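Local coordinates for protein molinate hydrolase (Gulosibacter molinativorax, PDB 4WGX) that probably hydrolyses carbon-nitrogen bonds other than peptide bonds, as a metal-dependent member of the amidohydrolase family, at residues T109-W114 against R136-G141; L268-T273 against W294-P299. All coordinates share one frame; numbering follows the deposited sequence.

Overall arrangement
Contacts 1 and 2 are two neighbouring-strand pairings of the same TIM-barrel amidohydrolase domain. Each joins two parallel strands across an intervening helix, and contact 1 closes before contact 2 opens. Their centres lie 16 Å apart, and although their nearest atoms come to about 4 Å they do not touch. Asn66 links them, hydrogen-bonding Thr113 of contact 1 and, weakly, Glu296 and Gln298 of contact 2. Contact 2 holds His271, a zinc-binding residue, with no zinc modelled in this chain; its side chain is about 3 Å from that of His251, another zinc-binding histidine, while that of Thr113 stays about 8 Å from each. Trp114 and His271 lie about 4 and 5 Å from bound methylpentanediol, probably from the crystallisation liquor.

Contact 1: T109-W114 against R136-G141; sequences TVFDTW and RIFFAG
Thr109 turns OG1 to the flank of its backbone N (chi1 -51°), and Arg136, after running straight from its backbone, bends at chi3 (-65°); together these torsions bring NH1 to OG1 at 3.0 Å. The hydroxyl meets the edge of the guanidinium in its plane, though the hydrogen bond is far from straight. The same threonine lays CG2 against the ring edge of Phe138, 3.8 Å from CE2, and thus serves a polar and an apolar partner at once. A valine in its place, lacking the hydroxyl, would probably leave that edge of the guanidinium less firmly set. On the same face, Phe111 and Phe138 point the same way with CE1 and CD2 3.5 Å apart; their planes differ by 25°, but the rings are slid so far that they barely overlap, and Phe111 stacks on Tyr399. The other face carries Val110 and Ile137, whose CG2 and CG1 meet at 4.0 Å, branched side chains suited to an extended strand lying under helix 91-104. Between the faces run straight parallel-strand bonds, Val110 N to Arg136 O at 2.8 Å and Phe138 N to Val110 O at 2.9 Å, within the beta-alpha-beta unit through helix 117-128. Arg136 also forms salt bridges with Asp415 and Glu439, so its charge is probably balanced mainly by these acids, the neutral threonine adding a bent bond at NH1.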
loop_
_atom_site.group_PDB
_atom_site.type_symbol
_atom_site.label_atom_id
_atom_site.label_comp_id
_atom_site.label_asym_id
_atom_site.label_seq_id
_atom_site.Cartn_x
_atom_site.Cartn_y
_atom_site.Cartn_z
ATOM N N THR A 109 4.795 -25.441 -33.427
ATOM C CA THR A 109 3.499 -24.777 -33.383
ATOM C C THR A 109 3.171 -24.318 -31.954
ATOM O O THR A 109 3.216 -25.099 -31.014
ATOM C CB THR A 109 2.383 -25.706 -33.900
ATOM O OG1 THR A 109 2.765 -26.244 -35.167
ATOM C CG2 THR A 109 1.092 -24.951 -34.071
ATOM N N VAL A 110 2.849 -23.041 -31.799
ATOM C CA VAL A 110 2.409 -22.519 -30.514
ATOM C C VAL A 110 1.028 -21.888 -30.643
ATOM O O VAL A 110 0.675 -21.281 -31.667
ATOM C CB VAL A 110 3.398 -21.480 -29.921
ATOM C CG1 VAL A 110 4.704 -22.141 -29.549
ATOM C CG2 VAL A 110 3.618 -20.336 -30.866
ATOM N N PHE A 111 0.249 -22.084 -29.589
ATOM C CA PHE A 111 -1.073 -21.507 -29.463
ATOM C C PHE A 111 -1.018 -20.481 -28.334
ATOM O O PHE A 111 -0.767 -20.815 -27.181
ATOM C CB PHE A 111 -2.114 -22.603 -29.215
ATOM C CG PHE A 111 -2.304 -23.528 -30.387
ATOM C CD1 PHE A 111 -3.181 -23.212 -31.402
ATOM C CD2 PHE A 111 -1.594 -24.702 -30.481
ATOM C CE1 PHE A 111 -3.350 -24.050 -32.469
ATOM C CE2 PHE A 111 -1.762 -25.541 -31.561
ATOM C CZ PHE A 111 -2.635 -25.215 -32.547
ATOM N N ASP A 112 -1.225 -19.223 -28.689
ATOM C CA ASP A 112 -1.094 -18.119 -27.762
ATOM C C ASP A 112 -2.479 -17.691 -27.330
ATOM O O ASP A 112 -3.238 -17.175 -28.136
ATOM C CB ASP A 112 -0.318 -16.961 -28.415
ATOM C CG ASP A 112 -0.129 -15.757 -27.480
ATOM O OD1 ASP A 112 -1.073 -15.381 -26.770
ATOM O OD2 ASP A 112 0.971 -15.175 -27.471
ATOM N N THR A 113 -2.801 -17.883 -26.053
ATOM C CA THR A 113 -4.173 -17.693 -25.587
ATOM C C THR A 113 -4.403 -16.362 -24.889
ATOM O O THR A 113 -5.494 -16.099 -24.419
ATOM C CB THR A 113 -4.605 -18.813 -24.630
ATOM O OG1 THR A 113 -3.907 -18.700 -23.391
ATOM C CG2 THR A 113 -4.325 -20.161 -25.242
ATOM N N TRP A 114 -3.381 -15.525 -24.820
ATOM C CA TRP A 114 -3.561 -14.152 -24.360
ATOM C C TRP A 114 -2.383 -13.308 -24.778
ATOM O O TRP A 114 -1.248 -13.611 -24.449
ATOM C CB TRP A 114 -3.731 -14.066 -22.839
ATOM C CG TRP A 114 -3.918 -12.667 -22.384
ATOM C CD1 TRP A 114 -5.048 -11.930 -22.479
ATOM C CD2 TRP A 114 -2.938 -11.816 -21.785
ATOM N NE1 TRP A 114 -4.845 -10.676 -21.970
ATOM C CE2 TRP A 114 -3.551 -10.580 -21.541
ATOM C CE3 TRP A 114 -1.597 -11.982 -21.435
ATOM C CZ2 TRP A 114 -2.879 -9.516 -20.957
ATOM C CZ3 TRP A 114 -0.928 -10.923 -20.855
ATOM C CH2 TRP A 114 -1.573 -9.710 -20.612
ATOM N N ARG A 136 5.338 -21.603 -35.662
ATOM C CA ARG A 136 4.053 -21.238 -36.219
ATOM C C ARG A 136 3.136 -20.751 -35.100
ATOM O O ARG A 136 3.021 -21.424 -34.081
ATOM C CB ARG A 136 3.479 -22.471 -36.924
ATOM C CG ARG A 136 2.259 -22.271 -37.781
ATOM C CD ARG A 136 1.837 -23.606 -38.411
ATOM N NE ARG A 136 2.825 -24.124 -39.354
ATOM C CZ ARG A 136 3.651 -25.143 -39.128
ATOM N NH1 ARG A 136 3.642 -25.794 -37.981
ATOM N NH2 ARG A 136 4.499 -25.519 -40.073
ATOM N N ILE A 137 2.503 -19.593 -35.279
ATOM C CA ILE A 137 1.640 -19.024 -34.241
ATOM C C ILE A 137 0.171 -19.069 -34.586
ATOM O O ILE A 137 -0.220 -18.612 -35.654
ATOM C CB ILE A 137 1.970 -17.535 -33.956
ATOM C CG1 ILE A 137 3.416 -17.374 -33.494
ATOM C CG2 ILE A 137 1.003 -16.965 -32.912
ATOM C CD1 ILE A 137 3.837 -15.942 -33.314
ATOM N N PHE A 138 -0.639 -19.589 -33.668
ATOM C CA PHE A 138 -2.080 -19.318 -33.698
ATOM C C PHE A 138 -2.490 -18.638 -32.395
ATOM O O PHE A 138 -2.001 -19.010 -31.342
ATOM C CB PHE A 138 -2.875 -20.596 -33.910
ATOM C CG PHE A 138 -2.509 -21.331 -35.165
ATOM C CD1 PHE A 138 -2.928 -20.879 -36.402
ATOM C CD2 PHE A 138 -1.747 -22.481 -35.105
ATOM C CE1 PHE A 138 -2.579 -21.564 -37.555
ATOM C CE2 PHE A 138 -1.403 -23.159 -36.242
ATOM C CZ PHE A 138 -1.825 -22.704 -37.470
ATOM N N PHE A 139 -3.393 -17.662 -32.457
ATOM C CA PHE A 139 -3.676 -16.845 -31.284
ATOM C C PHE A 139 -5.148 -16.509 -31.068
ATOM O O PHE A 139 -5.959 -16.584 -31.990
ATOM C CB PHE A 139 -2.874 -15.552 -31.366
ATOM C CG PHE A 139 -3.186 -14.706 -32.559
ATOM C CD1 PHE A 139 -4.334 -13.945 -32.602
ATOM C CD2 PHE A 139 -2.315 -14.651 -33.631
ATOM C CE1 PHE A 139 -4.620 -13.153 -33.693
ATOM C CE2 PHE A 139 -2.592 -13.858 -34.729
ATOM C CZ PHE A 139 -3.747 -13.105 -34.756
ATOM N N ALA A 140 -5.462 -16.139 -29.825
ATOM C CA ALA A 140 -6.810 -15.753 -29.407
ATOM C C ALA A 140 -7.005 -14.262 -29.455
ATOM O O ALA A 140 -8.132 -13.784 -29.487
ATOM C CB ALA A 140 -7.089 -16.231 -27.997
ATOM N N GLY A 141 -5.900 -13.534 -29.422
ATOM C CA GLY A 141 -5.944 -12.134 -29.081
ATOM C C GLY A 141 -6.119 -12.050 -27.570
ATOM O O GLY A 141 -5.381 -12.682 -26.819
HETATM O O HOH W 1 -3.489 -14.241 -28.223
#

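Contact 2: L268-T273 against W294-P299; sequences LMIHAT and WSEVQP
His271 N gives the shortest sound bond of the contact to Glu296 OE1, 2.6 Å away and met nearly along the carboxylate C-O axis. Glu296 is gripped at its backbone too: its N donates to Met269 O at 2.9 Å, and its O receives Ala272 N at 3.0 Å. In a regular parallel pair that last carbonyl would take the N-H of His271; here the positive phi of His271 (23°) turns the chain out of the strand, Ala272 steps in, and the carboxylate takes the N-H left over. Glutamate suits the place because its carboxylate oxygen can accept that N-H; CG opposite N (chi1 -177°) and a bend at chi2 bring it there. The His271 ring, a zinc-binding group that also meets the His251 ring, touches Gln298 at its edge, CD2 4.1 Å from NE2, with ring and amide planes nearly perpendicular; Gln298 NE2 itself bonds Asp342. The strand-end turn thus presents a metal-site residue. Small residues let it come close, Ala272 CB resting 3.7 Å from Ser295 CB. At the other end Leu268 CD1 packs on Trp294 CB at 3.6 Å, while past the turn a water joins Thr273 OG1, itself bonded to Asp327, to Gln298 N. Strand 268-270 is bonded to strand 248-251 and strand 295-297 to strand 337-339, so the contact joins two runs of parallel strands in the barrel wall. Helix 393-398 packs on Leu268 and Trp294, helix 322-333 on Thr273, Ser295 and Val297.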
loop_
_atom_site.group_PDB
_atom_site.type_symbol
_atom_site.label_atom_id
_atom_site.label_comp_id
_atom_site.label_asym_id
_atom_site.label_seq_id
_atom_site.Cartn_x
_atom_site.Cartn_y
_atom_site.Cartn_z
ATOM N N LEU A 268 -11.336 -26.392 -25.786
ATOM C CA LEU A 268 -10.220 -26.544 -24.869
ATOM C C LEU A 268 -10.438 -25.732 -23.603
ATOM O O LEU A 268 -10.737 -24.543 -23.645
ATOM C CB LEU A 268 -8.915 -26.139 -25.538
ATOM C CG LEU A 268 -7.658 -26.468 -24.737
ATOM C CD1 LEU A 268 -7.503 -27.956 -24.500
ATOM C CD2 LEU A 268 -6.447 -25.921 -25.442
ATOM N N MET A 269 -10.278 -26.397 -22.472
ATOM C CA MET A 269 -10.481 -25.776 -21.177
ATOM C C MET A 269 -9.138 -25.533 -20.503
ATOM O O MET A 269 -8.473 -26.471 -20.092
ATOM C CB MET A 269 -11.399 -26.663 -20.335
ATOM C CG MET A 269 -12.837 -26.594 -20.824
ATOM S SD MET A 269 -13.954 -27.813 -20.166
ATOM C CE MET A 269 -13.141 -29.315 -20.647
ATOM N N ILE A 270 -8.735 -24.268 -20.416
ATOM C CA ILE A 270 -7.415 -23.915 -19.903
ATOM C C ILE A 270 -7.400 -23.986 -18.385
ATOM O O ILE A 270 -8.346 -23.571 -17.720
ATOM C CB ILE A 270 -6.971 -22.518 -20.366
ATOM C CG1 ILE A 270 -7.046 -22.409 -21.891
ATOM C CG2 ILE A 270 -5.562 -22.237 -19.893
ATOM C CD1 ILE A 270 -6.109 -23.321 -22.632
ATOM N N HIS A 271 -6.277 -24.476 -17.869
ATOM C CA HIS A 271 -6.122 -24.973 -16.500
ATOM C C HIS A 271 -7.437 -25.406 -15.846
ATOM O O HIS A 271 -7.884 -24.833 -14.855
ATOM C CB HIS A 271 -5.389 -23.949 -15.611
ATOM C CG HIS A 271 -5.860 -22.537 -15.740
ATOM N ND1 HIS A 271 -7.132 -22.132 -15.387
ATOM C CD2 HIS A 271 -5.201 -21.416 -16.115
ATOM C CE1 HIS A 271 -7.243 -20.832 -15.583
ATOM N NE2 HIS A 271 -6.088 -20.372 -16.022
ATOM N N ALA A 272 -8.004 -26.466 -16.413
ATOM C CA ALA A 272 -9.240 -27.097 -15.966
ATOM C C ALA A 272 -9.199 -27.624 -14.530
ATOM O O ALA A 272 -10.232 -27.733 -13.890
ATOM C CB ALA A 272 -9.583 -28.242 -16.923
ATOM N N THR A 273 -8.012 -27.982 -14.050
ATOM C CA THR A 273 -7.837 -28.530 -12.703
ATOM C C THR A 273 -7.548 -27.448 -11.647
ATOM O O THR A 273 -7.263 -27.748 -10.492
ATOM C CB THR A 273 -6.707 -29.563 -12.684
ATOM O OG1 THR A 273 -5.529 -28.993 -13.251
ATOM C CG2 THR A 273 -7.105 -30.788 -13.471
ATOM N N TRP A 294 -11.454 -31.744 -24.347
ATOM C CA TRP A 294 -10.044 -31.543 -24.031
ATOM C C TRP A 294 -9.828 -30.613 -22.842
ATOM O O TRP A 294 -10.330 -29.495 -22.823
ATOM C CB TRP A 294 -9.300 -30.971 -25.246
ATOM C CG TRP A 294 -9.253 -31.895 -26.409
ATOM C CD1 TRP A 294 -9.976 -31.803 -27.553
ATOM C CD2 TRP A 294 -8.445 -33.063 -26.537
ATOM N NE1 TRP A 294 -9.671 -32.836 -28.389
ATOM C CE2 TRP A 294 -8.731 -33.630 -27.791
ATOM C CE3 TRP A 294 -7.509 -33.687 -25.717
ATOM C CZ2 TRP A 294 -8.116 -34.789 -28.245
ATOM C CZ3 TRP A 294 -6.896 -34.835 -26.163
ATOM C CH2 TRP A 294 -7.207 -35.382 -27.416
ATOM N N SER A 295 -9.069 -31.085 -21.862
ATOM C CA SER A 295 -8.667 -30.263 -20.725
ATOM C C SER A 295 -7.184 -29.983 -20.801
ATOM O O SER A 295 -6.382 -30.899 -20.916
ATOM C CB SER A 295 -8.980 -30.951 -19.391
ATOM O OG SER A 295 -10.357 -31.198 -19.238
ATOM N N GLU A 296 -6.823 -28.713 -20.757
ATOM C CA GLU A 296 -5.440 -28.337 -20.553
ATOM C C GLU A 296 -5.243 -28.238 -19.044
ATOM O O GLU A 296 -6.122 -27.780 -18.325
ATOM C CB GLU A 296 -5.111 -27.030 -21.277
ATOM C CG GLU A 296 -3.661 -26.594 -21.167
ATOM C CD GLU A 296 -3.424 -25.571 -20.056
ATOM O OE1 GLU A 296 -4.229 -25.487 -19.107
ATOM O OE2 GLU A 296 -2.432 -24.837 -20.140
ATOM N N VAL A 297 -4.109 -28.721 -18.567
ATOM C CA VAL A 297 -3.778 -28.616 -17.159
ATOM C C VAL A 297 -2.359 -28.101 -17.053
ATOM O O VAL A 297 -1.569 -28.301 -17.960
ATOM C CB VAL A 297 -3.920 -29.957 -16.436
ATOM C CG1 VAL A 297 -5.309 -30.527 -16.642
ATOM C CG2 VAL A 297 -2.880 -30.937 -16.926
ATOM N N GLN A 298 -2.050 -27.429 -15.951
ATOM C CA GLN A 298 -0.752 -26.801 -15.763
ATOM C C GLN A 298 -0.169 -27.225 -14.428
ATOM O O GLN A 298 -0.406 -26.582 -13.421
ATOM C CB GLN A 298 -0.885 -25.279 -15.849
ATOM C CG GLN A 298 -1.344 -24.834 -17.228
ATOM C CD GLN A 298 -1.567 -23.346 -17.385
ATOM O OE1 GLN A 298 -2.024 -22.897 -18.427
ATOM N NE2 GLN A 298 -1.250 -22.576 -16.366
ATOM N N PRO A 299 0.581 -28.333 -14.416
ATOM C CA PRO A 299 1.111 -28.921 -13.187
ATOM C C PRO A 299 2.472 -28.388 -12.790
ATOM O O PRO A 299 3.125 -27.722 -13.580
ATOM C CB PRO A 299 1.221 -30.395 -13.552
ATOM C CG PRO A 299 1.649 -30.343 -14.970
ATOM C CD PRO A 299 0.864 -29.201 -15.574
HETATM O O HOH W 2 -4.322 -26.707 -14.178
#